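28 kDa product (Pseudomonas syringae pv. phaseolicola, PDB 1UKF) is a papain-like cysteine protease that cleaves itself and acts as an avirulence protein during infection of bean and Arabidopsis cells. Local coordinates at residues I17-S22 / G131-C136; E24-S29 / G117-L122; G32-R37 / E152-R157; L145-L150 / D169-L174. All coordinates share one frame; numbering follows the deposited sequence.

Interaction 1: I17-S22 / G131-C136; sequences ICAGLS and GHAIAC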
loop_
_atom_site.group_PDB
_atom_site.type_symbol
_atom_site.label_atom_id
_atom_site.label_comp_id
_atom_site.label_asym_id
_atom_site.label_seq_id
_atom_site.Cartn_x
_atom_site.Cartn_y
_atom_site.Cartn_z
ATOM N N ILE A 17 2.965 -11.701 -0.812
ATOM C CA ILE A 17 1.520 -11.574 -0.937
ATOM C C ILE A 17 1.153 -10.156 -0.504
ATOM O O ILE A 17 0.181 -9.937 0.214
ATOM C CB ILE A 17 0.798 -12.618 -0.043
ATOM C CG1 ILE A 17 1.399 -12.618 1.369
ATOM C CG2 ILE A 17 0.929 -14.006 -0.663
ATOM C CD1 ILE A 17 0.587 -13.406 2.382
ATOM N N CYS A 18 1.932 -9.191 -0.982
ATOM C CA CYS A 18 1.746 -7.790 -0.609
ATOM C C CYS A 18 0.375 -7.162 -0.832
ATOM O O CYS A 18 -0.134 -6.487 0.067
ATOM C CB CYS A 18 2.834 -6.912 -1.249
ATOM S SG CYS A 18 3.171 -7.155 -3.009
ATOM N N ALA A 19 -0.231 -7.364 -1.999
ATOM C CA ALA A 19 -1.544 -6.780 -2.249
ATOM C C ALA A 19 -2.573 -7.337 -1.267
ATOM O O ALA A 19 -3.394 -6.590 -0.732
ATOM C CB ALA A 19 -1.981 -7.043 -3.687
ATOM N N GLY A 20 -2.526 -8.647 -1.037
ATOM C CA GLY A 20 -3.453 -9.275 -0.112
ATOM C C GLY A 20 -3.257 -8.805 1.320
ATOM O O GLY A 20 -4.230 -8.509 2.015
ATOM N N LEU A 21 -2.005 -8.750 1.772
ATOM C CA LEU A 21 -1.701 -8.292 3.125
ATOM C C LEU A 21 -2.094 -6.831 3.304
ATOM O O LEU A 21 -2.632 -6.452 4.345
ATOM C CB LEU A 21 -0.207 -8.449 3.421
ATOM C CG LEU A 21 0.312 -9.876 3.625
ATOM C CD1 LEU A 21 1.835 -9.869 3.639
ATOM C CD2 LEU A 21 -0.241 -10.452 4.928
ATOM N N SER A 22 -1.820 -6.009 2.295
ATOM C CA SER A 22 -2.151 -4.593 2.361
ATOM C C SER A 22 -3.657 -4.397 2.453
ATOM O O SER A 22 -4.133 -3.525 3.185
ATOM C CB SER A 22 -1.592 -3.858 1.140
ATOM O OG SER A 22 -0.179 -3.825 1.195
ATOM N N GLY A 131 6.483 -4.962 -9.167
ATOM C CA GLY A 131 5.560 -4.161 -8.392
ATOM C C GLY A 131 5.560 -4.532 -6.924
ATOM O O GLY A 131 6.053 -5.593 -6.529
ATOM N N HIS A 132 5.009 -3.635 -6.115
ATOM C CA HIS A 132 4.908 -3.838 -4.678
ATOM C C HIS A 132 3.777 -2.996 -4.103
ATOM O O HIS A 132 3.769 -1.767 -4.220
ATOM C CB HIS A 132 6.207 -3.474 -3.973
ATOM C CG HIS A 132 6.136 -3.637 -2.489
ATOM N ND1 HIS A 132 5.847 -4.846 -1.893
ATOM C CD2 HIS A 132 6.289 -2.746 -1.482
ATOM C CE1 HIS A 132 5.826 -4.692 -0.582
ATOM N NE2 HIS A 132 6.091 -3.428 -0.305
ATOM N N ALA A 133 2.840 -3.664 -3.449
ATOM C CA ALA A 133 1.682 -2.997 -2.886
ATOM C C ALA A 133 1.826 -2.645 -1.415
ATOM O O ALA A 133 2.378 -3.417 -0.630
ATOM C CB ALA A 133 0.458 -3.870 -3.085
ATOM N N ILE A 134 1.337 -1.461 -1.063
ATOM C CA ILE A 134 1.332 -0.983 0.311
ATOM C C ILE A 134 -0.039 -0.344 0.514
ATOM O O ILE A 134 -0.830 -0.242 -0.426
ATOM C CB ILE A 134 2.460 0.051 0.583
ATOM C CG1 ILE A 134 2.281 1.301 -0.285
ATOM C CG2 ILE A 134 3.815 -0.598 0.329
ATOM C CD1 ILE A 134 3.306 2.391 -0.014
ATOM N N ALA A 135 -0.343 0.077 1.734
ATOM C CA ALA A 135 -1.640 0.686 1.995
ATOM C C ALA A 135 -1.527 1.809 3.003
ATOM O O ALA A 135 -0.551 1.910 3.742
ATOM C CB ALA A 135 -2.627 -0.373 2.501
ATOM N N CYS A 136 -2.533 2.668 3.031
ATOM C CA CYS A 136 -2.535 3.761 3.985
ATOM C C CYS A 136 -3.958 4.190 4.300
ATOM O O CYS A 136 -4.882 3.967 3.516
ATOM C CB CYS A 136 -1.703 4.949 3.475
ATOM S SG CYS A 136 -2.227 5.677 1.909
#
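Cys18 and His132 meet in a buried helix-on-strand contact at the active site, where the first turn of helix 18-27 lies on strand 130-139 of the central antiparallel sheet. The helix segment and the strand run almost parallel, 5° apart, with their axes 6.8 Å from each other. Cys18 SG sits between the backbone N and the carbonyl carbon (chi1 47°), a crowded position that turns the sulfur to the strand. There the backbone N-H of Ala133 points straight at it, in a long hydrogen bond of 3.5 Å from Ala133 N to Cys18 SG. The imidazole of His132 stands obliquely beside the same sulfur, its ND1 3.7 Å from Cys18 SG. A catalytic cysteine at the start of a helix, facing a histidine on the sheet, is the hallmark of the papain-like fold. Asp147 completes the Cys-His-Asp triad by accepting from His132 NE2, the other ring nitrogen. Small residues line the rest of the interface: Ala133 CB lies against Ala19, 3.6 Å from Ala19 CA, and one turn on Ala135 CB packs on Ser22, 3.9 Å from Ser22 CB. Ser22 OG turns back to its own helix and donates to Cys18 O at 2.9 Å, from above the carbonyl plane. Ser22 N binds that oxygen from the opposite face, which leaves the carbonyl of the catalytic residue held by two donors. Ala19 also touches His55 and Tyr58 of helix 46-67.

Interaction 2: E24-S29 / G117-L122; sequences EWLVMS and GRKHLL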
loop_
_atom_site.group_PDB
_atom_site.type_symbol
_atom_site.label_atom_id
_atom_site.label_comp_id
_atom_site.label_asym_id
_atom_site.label_seq_id
_atom_site.Cartn_x
_atom_site.Cartn_y
_atom_site.Cartn_z
ATOM N N GLU A 24 -5.799 -6.630 3.658
ATOM C CA GLU A 24 -6.218 -7.122 4.971
ATOM C C GLU A 24 -5.946 -6.020 6.001
ATOM O O GLU A 24 -6.760 -5.778 6.890
ATOM C CB GLU A 24 -5.454 -8.405 5.329
ATOM C CG GLU A 24 -5.681 -8.942 6.750
ATOM C CD GLU A 24 -7.097 -9.430 7.012
ATOM O OE1 GLU A 24 -7.900 -9.541 6.062
ATOM O OE2 GLU A 24 -7.406 -9.719 8.189
ATOM N N TRP A 25 -4.810 -5.339 5.872
ATOM C CA TRP A 25 -4.490 -4.257 6.799
ATOM C C TRP A 25 -5.544 -3.156 6.676
ATOM O O TRP A 25 -5.991 -2.606 7.681
ATOM C CB TRP A 25 -3.104 -3.675 6.502
ATOM C CG TRP A 25 -2.716 -2.565 7.442
ATOM C CD1 TRP A 25 -2.131 -2.692 8.672
ATOM C CD2 TRP A 25 -2.908 -1.162 7.233
ATOM N NE1 TRP A 25 -1.946 -1.454 9.239
ATOM C CE2 TRP A 25 -2.414 -0.495 8.378
ATOM C CE3 TRP A 25 -3.450 -0.400 6.189
ATOM C CZ2 TRP A 25 -2.442 0.898 8.506
ATOM C CZ3 TRP A 25 -3.478 0.983 6.315
ATOM C CH2 TRP A 25 -2.976 1.618 7.464
ATOM N N LEU A 26 -5.945 -2.829 5.448
ATOM C CA LEU A 26 -6.953 -1.795 5.247
ATOM C C LEU A 26 -8.249 -2.151 5.963
ATOM O O LEU A 26 -8.879 -1.291 6.582
ATOM C CB LEU A 26 -7.237 -1.593 3.754
ATOM C CG LEU A 26 -6.229 -0.755 2.960
ATOM C CD1 LEU A 26 -6.590 -0.772 1.479
ATOM C CD2 LEU A 26 -6.225 0.676 3.486
ATOM N N VAL A 27 -8.639 -3.420 5.888
ATOM C CA VAL A 27 -9.865 -3.874 6.531
ATOM C C VAL A 27 -9.839 -3.683 8.043
ATOM O O VAL A 27 -10.836 -3.269 8.633
ATOM C CB VAL A 27 -10.144 -5.359 6.211
ATOM C CG1 VAL A 27 -11.329 -5.863 7.034
ATOM C CG2 VAL A 27 -10.435 -5.518 4.725
ATOM N N MET A 28 -8.707 -3.968 8.679
ATOM C CA MET A 28 -8.639 -3.809 10.127
ATOM C C MET A 28 -7.622 -2.777 10.612
ATOM O O MET A 28 -7.066 -2.899 11.702
ATOM C CB MET A 28 -8.391 -5.168 10.795
ATOM C CG MET A 28 -7.450 -6.102 10.048
ATOM S SD MET A 28 -5.762 -5.498 9.946
ATOM C CE MET A 28 -5.188 -5.839 11.612
ATOM N N SER A 29 -7.421 -1.732 9.814
ATOM C CA SER A 29 -6.469 -0.677 10.145
ATOM C C SER A 29 -6.829 0.113 11.401
ATOM O O SER A 29 -5.965 0.743 12.005
ATOM C CB SER A 29 -6.321 0.285 8.961
ATOM O OG SER A 29 -7.577 0.815 8.573
ATOM N N GLY A 117 -10.029 10.756 6.429
ATOM C CA GLY A 117 -11.025 9.826 5.933
ATOM C C GLY A 117 -10.640 8.993 4.726
ATOM O O GLY A 117 -11.310 8.009 4.420
ATOM N N ARG A 118 -9.567 9.365 4.037
ATOM C CA ARG A 118 -9.157 8.618 2.851
ATOM C C ARG A 118 -8.361 7.354 3.128
ATOM O O ARG A 118 -7.536 7.297 4.043
ATOM C CB ARG A 118 -8.352 9.511 1.905
ATOM C CG ARG A 118 -9.135 10.685 1.338
ATOM C CD ARG A 118 -8.385 11.354 0.193
ATOM N NE ARG A 118 -9.105 12.516 -0.323
ATOM C CZ ARG A 118 -8.693 13.266 -1.339
ATOM N NH1 ARG A 118 -7.559 12.983 -1.962
ATOM N NH2 ARG A 118 -9.416 14.308 -1.732
ATOM N N LYS A 119 -8.632 6.337 2.319
ATOM C CA LYS A 119 -7.946 5.055 2.403
ATOM C C LYS A 119 -7.437 4.731 1.012
ATOM O O LYS A 119 -8.111 5.012 0.022
ATOM C CB LYS A 119 -8.899 3.951 2.867
ATOM C CG LYS A 119 -9.233 4.008 4.343
ATOM C CD LYS A 119 -9.938 2.740 4.795
ATOM C CE LYS A 119 -10.190 2.751 6.297
ATOM N NZ LYS A 119 -11.159 3.807 6.684
ATOM N N HIS A 120 -6.246 4.148 0.932
ATOM C CA HIS A 120 -5.676 3.802 -0.365
ATOM C C HIS A 120 -4.882 2.520 -0.360
ATOM O O HIS A 120 -4.259 2.152 0.636
ATOM C CB HIS A 120 -4.679 4.863 -0.856
ATOM C CG HIS A 120 -5.286 6.183 -1.198
ATOM N ND1 HIS A 120 -5.540 6.582 -2.492
ATOM C CD2 HIS A 120 -5.650 7.218 -0.406
ATOM C CE1 HIS A 120 -6.031 7.809 -2.482
ATOM N NE2 HIS A 120 -6.109 8.216 -1.229
ATOM N N LEU A 121 -4.916 1.851 -1.503
ATOM C CA LEU A 121 -4.068 0.699 -1.746
ATOM C C LEU A 121 -3.128 1.411 -2.722
ATOM O O LEU A 121 -3.592 2.113 -3.626
ATOM C CB LEU A 121 -4.798 -0.434 -2.474
ATOM C CG LEU A 121 -3.873 -1.581 -2.904
ATOM C CD1 LEU A 121 -3.307 -2.297 -1.684
ATOM C CD2 LEU A 121 -4.656 -2.555 -3.771
ATOM N N LEU A 122 -1.822 1.284 -2.527
ATOM C CA LEU A 122 -0.869 1.938 -3.414
ATOM C C LEU A 122 0.052 0.900 -4.022
ATOM O O LEU A 122 0.405 -0.082 -3.375
ATOM C CB LEU A 122 -0.019 2.956 -2.647
ATOM C CG LEU A 122 -0.716 4.065 -1.858
ATOM C CD1 LEU A 122 0.319 4.863 -1.086
ATOM C CD2 LEU A 122 -1.493 4.971 -2.799
#
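Leu26, near the end of helix 18-27, faces the start of strand 119-126, its CA 7.5 Å from that of Lys119 at the nearest backbone approach. The contact belongs to the papain-like fold, in which the helix that begins with the catalytic cysteine packs along the antiparallel sheet; here its C-terminal turn rests on the sheet about two turns beyond Cys18. Leu26 has the largest share of the buried surface, followed by Lys119. The leucine CG lies anti to the carbonyl carbon (chi1 -79°), and both methyl groups beyond it close on the same carbonyl oxygen: Leu26 CD1 and CD2 each come 3.8 Å from His120 O. Leu26 CD1 continues toward the next residue, 4.4 Å from Leu121 CB, whereas Leu26 CD2 leans the other way, 4.3 Å from Lys119 CB. Ala135 of the neighbouring strand and Phe87 from a loop also touch Leu26, which makes the leucine part of a wider apolar cluster. His120 directs its ring to the other face of the sheet, against Glu183 and Arg185. Lys119 contributes mainly the aliphatic part of its side chain, which extends beside the end of the helix before bending at its last torsion (chi4 66°). Just past the helix, Ser29 lays its CB over the rim of one face of the Trp25 ring, 3.7 Å above the plane. Its hydroxyl oxygen, in turn, approaches the lysine chain, with Ser29 OG 4.0 Å from Lys119 CE.

Interaction 3: G32-R37 / E152-R157; sequences GDAESR and EFQSSR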
loop_
_atom_site.group_PDB
_atom_site.type_symbol
_atom_site.label_atom_id
_atom_site.label_comp_id
_atom_site.label_asym_id
_atom_site.label_seq_id
_atom_site.Cartn_x
_atom_site.Cartn_y
_atom_site.Cartn_z
ATOM N N GLY A 32 -7.335 -2.394 17.356
ATOM C CA GLY A 32 -6.190 -2.500 18.245
ATOM C C GLY A 32 -5.182 -1.392 18.018
ATOM O O GLY A 32 -5.555 -0.249 17.754
ATOM N N ASP A 33 -3.900 -1.720 18.146
ATOM C CA ASP A 33 -2.846 -0.744 17.913
ATOM C C ASP A 33 -1.915 -1.287 16.834
ATOM O O ASP A 33 -2.105 -2.401 16.347
ATOM C CB ASP A 33 -2.067 -0.441 19.200
ATOM C CG ASP A 33 -1.637 -1.690 19.938
ATOM O OD1 ASP A 33 -1.128 -2.629 19.294
ATOM O OD2 ASP A 33 -1.796 -1.729 21.177
ATOM N N ALA A 34 -0.915 -0.501 16.455
ATOM C CA ALA A 34 0.014 -0.914 15.410
ATOM C C ALA A 34 0.654 -2.273 15.682
ATOM O O ALA A 34 0.746 -3.111 14.782
ATOM C CB ALA A 34 1.092 0.144 15.224
ATOM N N GLU A 35 1.096 -2.493 16.917
ATOM C CA GLU A 35 1.732 -3.756 17.281
ATOM C C GLU A 35 0.796 -4.946 17.111
ATOM O O GLU A 35 1.190 -5.979 16.560
ATOM C CB GLU A 35 2.223 -3.707 18.731
ATOM C CG GLU A 35 3.305 -2.677 18.993
ATOM C CD GLU A 35 4.557 -2.930 18.179
ATOM O OE1 GLU A 35 5.122 -4.039 18.281
ATOM O OE2 GLU A 35 4.980 -2.018 17.439
ATOM N N SER A 36 -0.440 -4.812 17.584
ATOM C CA SER A 36 -1.387 -5.911 17.464
ATOM C C SER A 36 -1.761 -6.151 16.005
ATOM O O SER A 36 -2.046 -7.282 15.618
ATOM C CB SER A 36 -2.642 -5.656 18.315
ATOM O OG SER A 36 -3.379 -4.540 17.857
ATOM N N ARG A 37 -1.748 -5.097 15.191
ATOM C CA ARG A 37 -2.072 -5.257 13.775
ATOM C C ARG A 37 -0.959 -6.036 13.084
ATOM O O ARG A 37 -1.222 -6.884 12.232
ATOM C CB ARG A 37 -2.277 -3.895 13.102
ATOM C CG ARG A 37 -3.579 -3.213 13.518
ATOM C CD ARG A 37 -3.921 -2.030 12.626
ATOM N NE ARG A 37 -3.133 -0.832 12.909
ATOM C CZ ARG A 37 -3.364 -0.003 13.924
ATOM N NH1 ARG A 37 -4.358 -0.241 14.768
ATOM N NH2 ARG A 37 -2.619 1.083 14.076
ATOM N N GLU A 152 4.321 -1.000 10.054
ATOM C CA GLU A 152 3.453 0.168 10.063
ATOM C C GLU A 152 4.175 1.435 10.496
ATOM O O GLU A 152 5.011 1.419 11.408
ATOM C CB GLU A 152 2.239 -0.069 10.973
ATOM C CG GLU A 152 1.160 1.012 10.826
ATOM C CD GLU A 152 -0.106 0.728 11.617
ATOM O OE1 GLU A 152 -0.589 -0.424 11.591
ATOM O OE2 GLU A 152 -0.625 1.674 12.252
ATOM N N PHE A 153 3.843 2.527 9.818
ATOM C CA PHE A 153 4.413 3.839 10.087
ATOM C C PHE A 153 3.262 4.801 10.317
ATOM O O PHE A 153 2.150 4.582 9.830
ATOM C CB PHE A 153 5.242 4.325 8.896
ATOM C CG PHE A 153 6.362 3.401 8.518
ATOM C CD1 PHE A 153 6.120 2.267 7.748
ATOM C CD2 PHE A 153 7.655 3.648 8.963
ATOM C CE1 PHE A 153 7.154 1.388 7.427
ATOM C CE2 PHE A 153 8.695 2.780 8.651
ATOM C CZ PHE A 153 8.444 1.645 7.881
ATOM N N GLN A 154 3.530 5.868 11.056
ATOM C CA GLN A 154 2.513 6.868 11.332
ATOM C C GLN A 154 3.128 8.252 11.382
ATOM O O GLN A 154 4.284 8.422 11.781
ATOM C CB GLN A 154 1.808 6.569 12.657
ATOM C CG GLN A 154 0.814 5.418 12.577
ATOM C CD GLN A 154 0.141 5.138 13.904
ATOM O OE1 GLN A 154 0.007 6.031 14.742
ATOM N NE2 GLN A 154 -0.307 3.899 14.096
ATOM N N SER A 155 2.346 9.238 10.958
ATOM C CA SER A 155 2.782 10.626 10.961
ATOM C C SER A 155 1.546 11.499 11.015
ATOM O O SER A 155 0.424 11.020 10.876
ATOM C CB SER A 155 3.552 10.958 9.678
ATOM O OG SER A 155 2.680 11.067 8.560
ATOM N N SER A 156 1.753 12.784 11.248
ATOM C CA SER A 156 0.639 13.712 11.236
ATOM C C SER A 156 0.401 13.897 9.737
ATOM O O SER A 156 1.236 13.496 8.921
ATOM C CB SER A 156 1.069 15.043 11.844
ATOM O OG SER A 156 2.157 15.582 11.113
ATOM N N ARG A 157 -0.722 14.491 9.353
ATOM C CA ARG A 157 -0.950 14.715 7.934
ATOM C C ARG A 157 0.150 15.665 7.447
ATOM O O ARG A 157 0.620 15.561 6.317
ATOM C CB ARG A 157 -2.335 15.331 7.686
ATOM C CG ARG A 157 -3.498 14.485 8.188
ATOM C CD ARG A 157 -4.816 14.865 7.513
ATOM N NE ARG A 157 -5.151 16.283 7.624
ATOM C CZ ARG A 157 -6.104 16.782 8.409
ATOM N NH1 ARG A 157 -6.831 15.986 9.180
ATOM N NH2 ARG A 157 -6.351 18.084 8.394
#
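Glu152 and Arg37 carry this contact through a two-pronged salt bridge, with Ala34 packed beside it. Arg37 offers the side of its guanidinium: NE donates to Glu152 OE1 at 2.9 Å and NH2 to Glu152 OE2 at 2.8 Å, the latter bond almost straight at 178°. Each carboxylate oxygen is met on its syn lone pair, and the two flat groups are nearly coplanar, their planes 21° apart. The Glu152 chain is extended (CD anti to CA, chi2 174°), which carries the carboxylate out from strand 151-156 to the helix. Further bonds fix its rotation. Gln154, two residues along on the same side of the strand, donates from NE2 to the anti side of Glu152 OE2 at 2.9 Å, its own OE1 being held by Gln142. Trp25 NE1 donates to Glu152 OE1, so four donors grip this buried carboxylate, probably favouring its charged form. Arg37 is steadied in turn by Asp31 O at NH1, with a weak bond to Gly32 O, while one face of its guanidinium lies on the Asp33-Ala34 peptide. Ala34 CB packs beside the ion pair, 3.8 Å from Glu152 OE2, and also touches Val7 and Ala8 of strand 6-9. At the helix start Asp33 OD1 accepts from Ser36 N and Ser36 OG from Asp33 N. The arrangement is a capping box at the N-terminus of helix 34-41, tied through a buried salt bridge to the strand next to the sheet edge in this papain-like fold.

Interaction 4: L145-L150 / D169-L174; sequences LFDPNL and DHYNSL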
loop_
_atom_site.group_PDB
_atom_site.type_symbol
_atom_site.label_atom_id
_atom_site.label_comp_id
_atom_site.label_asym_id
_atom_site.label_seq_id
_atom_site.Cartn_x
_atom_site.Cartn_y
_atom_site.Cartn_z
ATOM N N LEU A 145 0.453 4.279 7.547
ATOM C CA LEU A 145 0.924 3.645 6.325
ATOM C C LEU A 145 1.512 2.282 6.658
ATOM O O LEU A 145 2.294 2.142 7.599
ATOM C CB LEU A 145 1.966 4.523 5.624
ATOM C CG LEU A 145 2.486 3.985 4.286
ATOM C CD1 LEU A 145 2.869 5.145 3.384
ATOM C CD2 LEU A 145 3.669 3.051 4.514
ATOM N N PHE A 146 1.118 1.277 5.887
ATOM C CA PHE A 146 1.601 -0.083 6.085
ATOM C C PHE A 146 2.297 -0.601 4.837
ATOM O O PHE A 146 1.730 -0.579 3.740
ATOM C CB PHE A 146 0.433 -1.015 6.445
ATOM C CG PHE A 146 0.763 -2.488 6.337
ATOM C CD1 PHE A 146 1.702 -3.077 7.182
ATOM C CD2 PHE A 146 0.132 -3.282 5.387
ATOM C CE1 PHE A 146 2.001 -4.435 7.077
ATOM C CE2 PHE A 146 0.426 -4.641 5.277
ATOM C CZ PHE A 146 1.362 -5.214 6.126
ATOM N N ASP A 147 3.537 -1.044 5.007
ATOM C CA ASP A 147 4.306 -1.625 3.913
ATOM C C ASP A 147 4.601 -3.049 4.381
ATOM O O ASP A 147 5.313 -3.243 5.362
ATOM C CB ASP A 147 5.622 -0.880 3.708
ATOM C CG ASP A 147 6.439 -1.454 2.566
ATOM O OD1 ASP A 147 6.309 -2.664 2.286
ATOM O OD2 ASP A 147 7.223 -0.697 1.951
ATOM N N PRO A 148 4.052 -4.061 3.691
ATOM C CA PRO A 148 4.276 -5.461 4.068
ATOM C C PRO A 148 5.742 -5.852 4.307
ATOM O O PRO A 148 6.019 -6.750 5.103
ATOM C CB PRO A 148 3.655 -6.230 2.907
ATOM C CG PRO A 148 2.525 -5.335 2.473
ATOM C CD PRO A 148 3.160 -3.960 2.519
ATOM N N ASN A 149 6.675 -5.196 3.619
ATOM C CA ASN A 149 8.097 -5.501 3.782
ATOM C C ASN A 149 8.710 -4.897 5.038
ATOM O O ASN A 149 9.742 -5.377 5.511
ATOM C CB ASN A 149 8.931 -4.963 2.610
ATOM C CG ASN A 149 8.674 -5.681 1.304
ATOM O OD1 ASN A 149 8.417 -6.883 1.270
ATOM N ND2 ASN A 149 8.779 -4.942 0.204
ATOM N N LEU A 150 8.075 -3.859 5.581
ATOM C CA LEU A 150 8.628 -3.127 6.718
ATOM C C LEU A 150 7.805 -3.027 7.992
ATOM O O LEU A 150 8.361 -3.064 9.093
ATOM C CB LEU A 150 8.981 -1.711 6.256
ATOM C CG LEU A 150 9.944 -1.625 5.067
ATOM C CD1 LEU A 150 9.908 -0.229 4.471
ATOM C CD2 LEU A 150 11.351 -1.991 5.520
ATOM N N ASP A 169 12.888 6.760 -0.840
ATOM C CA ASP A 169 14.343 6.743 -0.736
ATOM C C ASP A 169 14.836 5.387 -0.251
ATOM O O ASP A 169 15.904 4.925 -0.657
ATOM C CB ASP A 169 14.838 7.836 0.214
ATOM C CG ASP A 169 14.577 9.231 -0.313
ATOM O OD1 ASP A 169 14.524 9.406 -1.549
ATOM O OD2 ASP A 169 14.440 10.155 0.513
ATOM N N HIS A 170 14.058 4.755 0.621
ATOM C CA HIS A 170 14.413 3.444 1.149
ATOM C C HIS A 170 14.577 2.451 0.004
ATOM O O HIS A 170 15.589 1.752 -0.090
ATOM C CB HIS A 170 13.323 2.941 2.098
ATOM C CG HIS A 170 13.456 1.492 2.455
ATOM N ND1 HIS A 170 14.390 1.029 3.355
ATOM C CD2 HIS A 170 12.797 0.400 2.002
ATOM C CE1 HIS A 170 14.300 -0.286 3.442
ATOM N NE2 HIS A 170 13.342 -0.692 2.630
ATOM N N TYR A 171 13.580 2.385 -0.869
ATOM C CA TYR A 171 13.647 1.458 -1.985
ATOM C C TYR A 171 14.711 1.841 -3.001
ATOM O O TYR A 171 15.420 0.975 -3.510
ATOM C CB TYR A 171 12.276 1.319 -2.646
ATOM C CG TYR A 171 11.349 0.450 -1.827
ATOM C CD1 TYR A 171 10.346 1.002 -1.032
ATOM C CD2 TYR A 171 11.528 -0.933 -1.791
ATOM C CE1 TYR A 171 9.546 0.194 -0.216
ATOM C CE2 TYR A 171 10.740 -1.744 -0.984
ATOM C CZ TYR A 171 9.755 -1.177 -0.199
ATOM O OH TYR A 171 8.995 -1.990 0.615
ATOM N N ASN A 172 14.842 3.132 -3.291
ATOM C CA ASN A 172 15.857 3.559 -4.245
ATOM C C ASN A 172 17.252 3.213 -3.731
ATOM O O ASN A 172 18.133 2.843 -4.512
ATOM C CB ASN A 172 15.755 5.063 -4.506
ATOM C CG ASN A 172 14.459 5.446 -5.190
ATOM O OD1 ASN A 172 13.940 4.700 -6.022
ATOM N ND2 ASN A 172 13.937 6.622 -4.858
ATOM N N SER A 173 17.450 3.316 -2.420
ATOM C CA SER A 173 18.748 3.012 -1.821
ATOM C C SER A 173 19.084 1.528 -1.955
ATOM O O SER A 173 20.248 1.134 -1.844
ATOM C CB SER A 173 18.767 3.412 -0.341
ATOM O OG SER A 173 18.014 2.514 0.456
ATOM N N LEU A 174 18.062 0.710 -2.187
ATOM C CA LEU A 174 18.242 -0.730 -2.340
ATOM C C LEU A 174 18.238 -1.115 -3.815
ATOM O O LEU A 174 18.170 -2.293 -4.162
ATOM C CB LEU A 174 17.129 -1.482 -1.606
ATOM C CG LEU A 174 17.115 -1.343 -0.084
ATOM C CD1 LEU A 174 15.866 -2.005 0.475
ATOM C CD2 LEU A 174 18.369 -1.976 0.503
#
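Tyr171 and the active-site residue Asp147 meet tip to tip through a short hydrogen bond, Tyr171 OH donating to Asp147 OD2 at 2.6 Å. The oxygen is approached on its syn side, and ring and carboxylate are nearly coplanar, 21° apart. The phenol oxygen also accepts: Asn149 ND2 donates to Tyr171 OH at 3.0 Å in a nearly straight bond, from an amide turned 55° against the ring. One hydroxyl therefore links two side chains of the strand end and the turn after it. Asp147 projects toward the helix with CG anti to the backbone N (chi1 -179°), and its second oxygen is also engaged. Asp147 OD1, the oxygen that also serves the triad histidine, takes the backbone N-H of Asn149 at 2.9 Å, from above the carboxylate plane, in an Asx turn. Asn149 OD1 is bonded to Asn13. Outward from these polar groups, Leu150 and His170 reach toward each other. Leu150 CD1 lies over one face of the imidazole, 4.2 Å from the centroid of the His170 ring, a CH-pi contact, while Leu150 CD2 comes 3.7 Å from His170 NE2. The imidazole of His170 in turn meets a face of the neighbouring Tyr171 ring, with His170 CD2 over its centre. Phe126 meets Tyr171 as well, at an oblique angle. Tyr171 and Asn149 thus act as a second shell around the acid of the Cys-His-Asp triad of this papain-like protease, joining the end of strand 142-147 to helix 160-173.

Overall arrangement
All four contacts reach one antiparallel sheet. Interactions 1 and 2 share helix 18-27 and use the neighbouring strands 130-139 and 119-126, their centres about 10 Å apart. Interactions 3 and 4 lie on adjoining strands, 151-156 and 142-147. The centres of interactions 3 and 4 are about 16 Å apart. Along the chain interaction 2 falls within the span of interaction 1, interaction 3 crosses the other three, and interaction 4 follows interactions 1 and 2. The Trp25-Glu152 bond joins interactions 2 and 3. Interaction 1 sets the cysteine helix on the histidine strand, and the His132-Asp147 bond carries the link on to the aspartate strand of interaction 4, completing the catalytic triad.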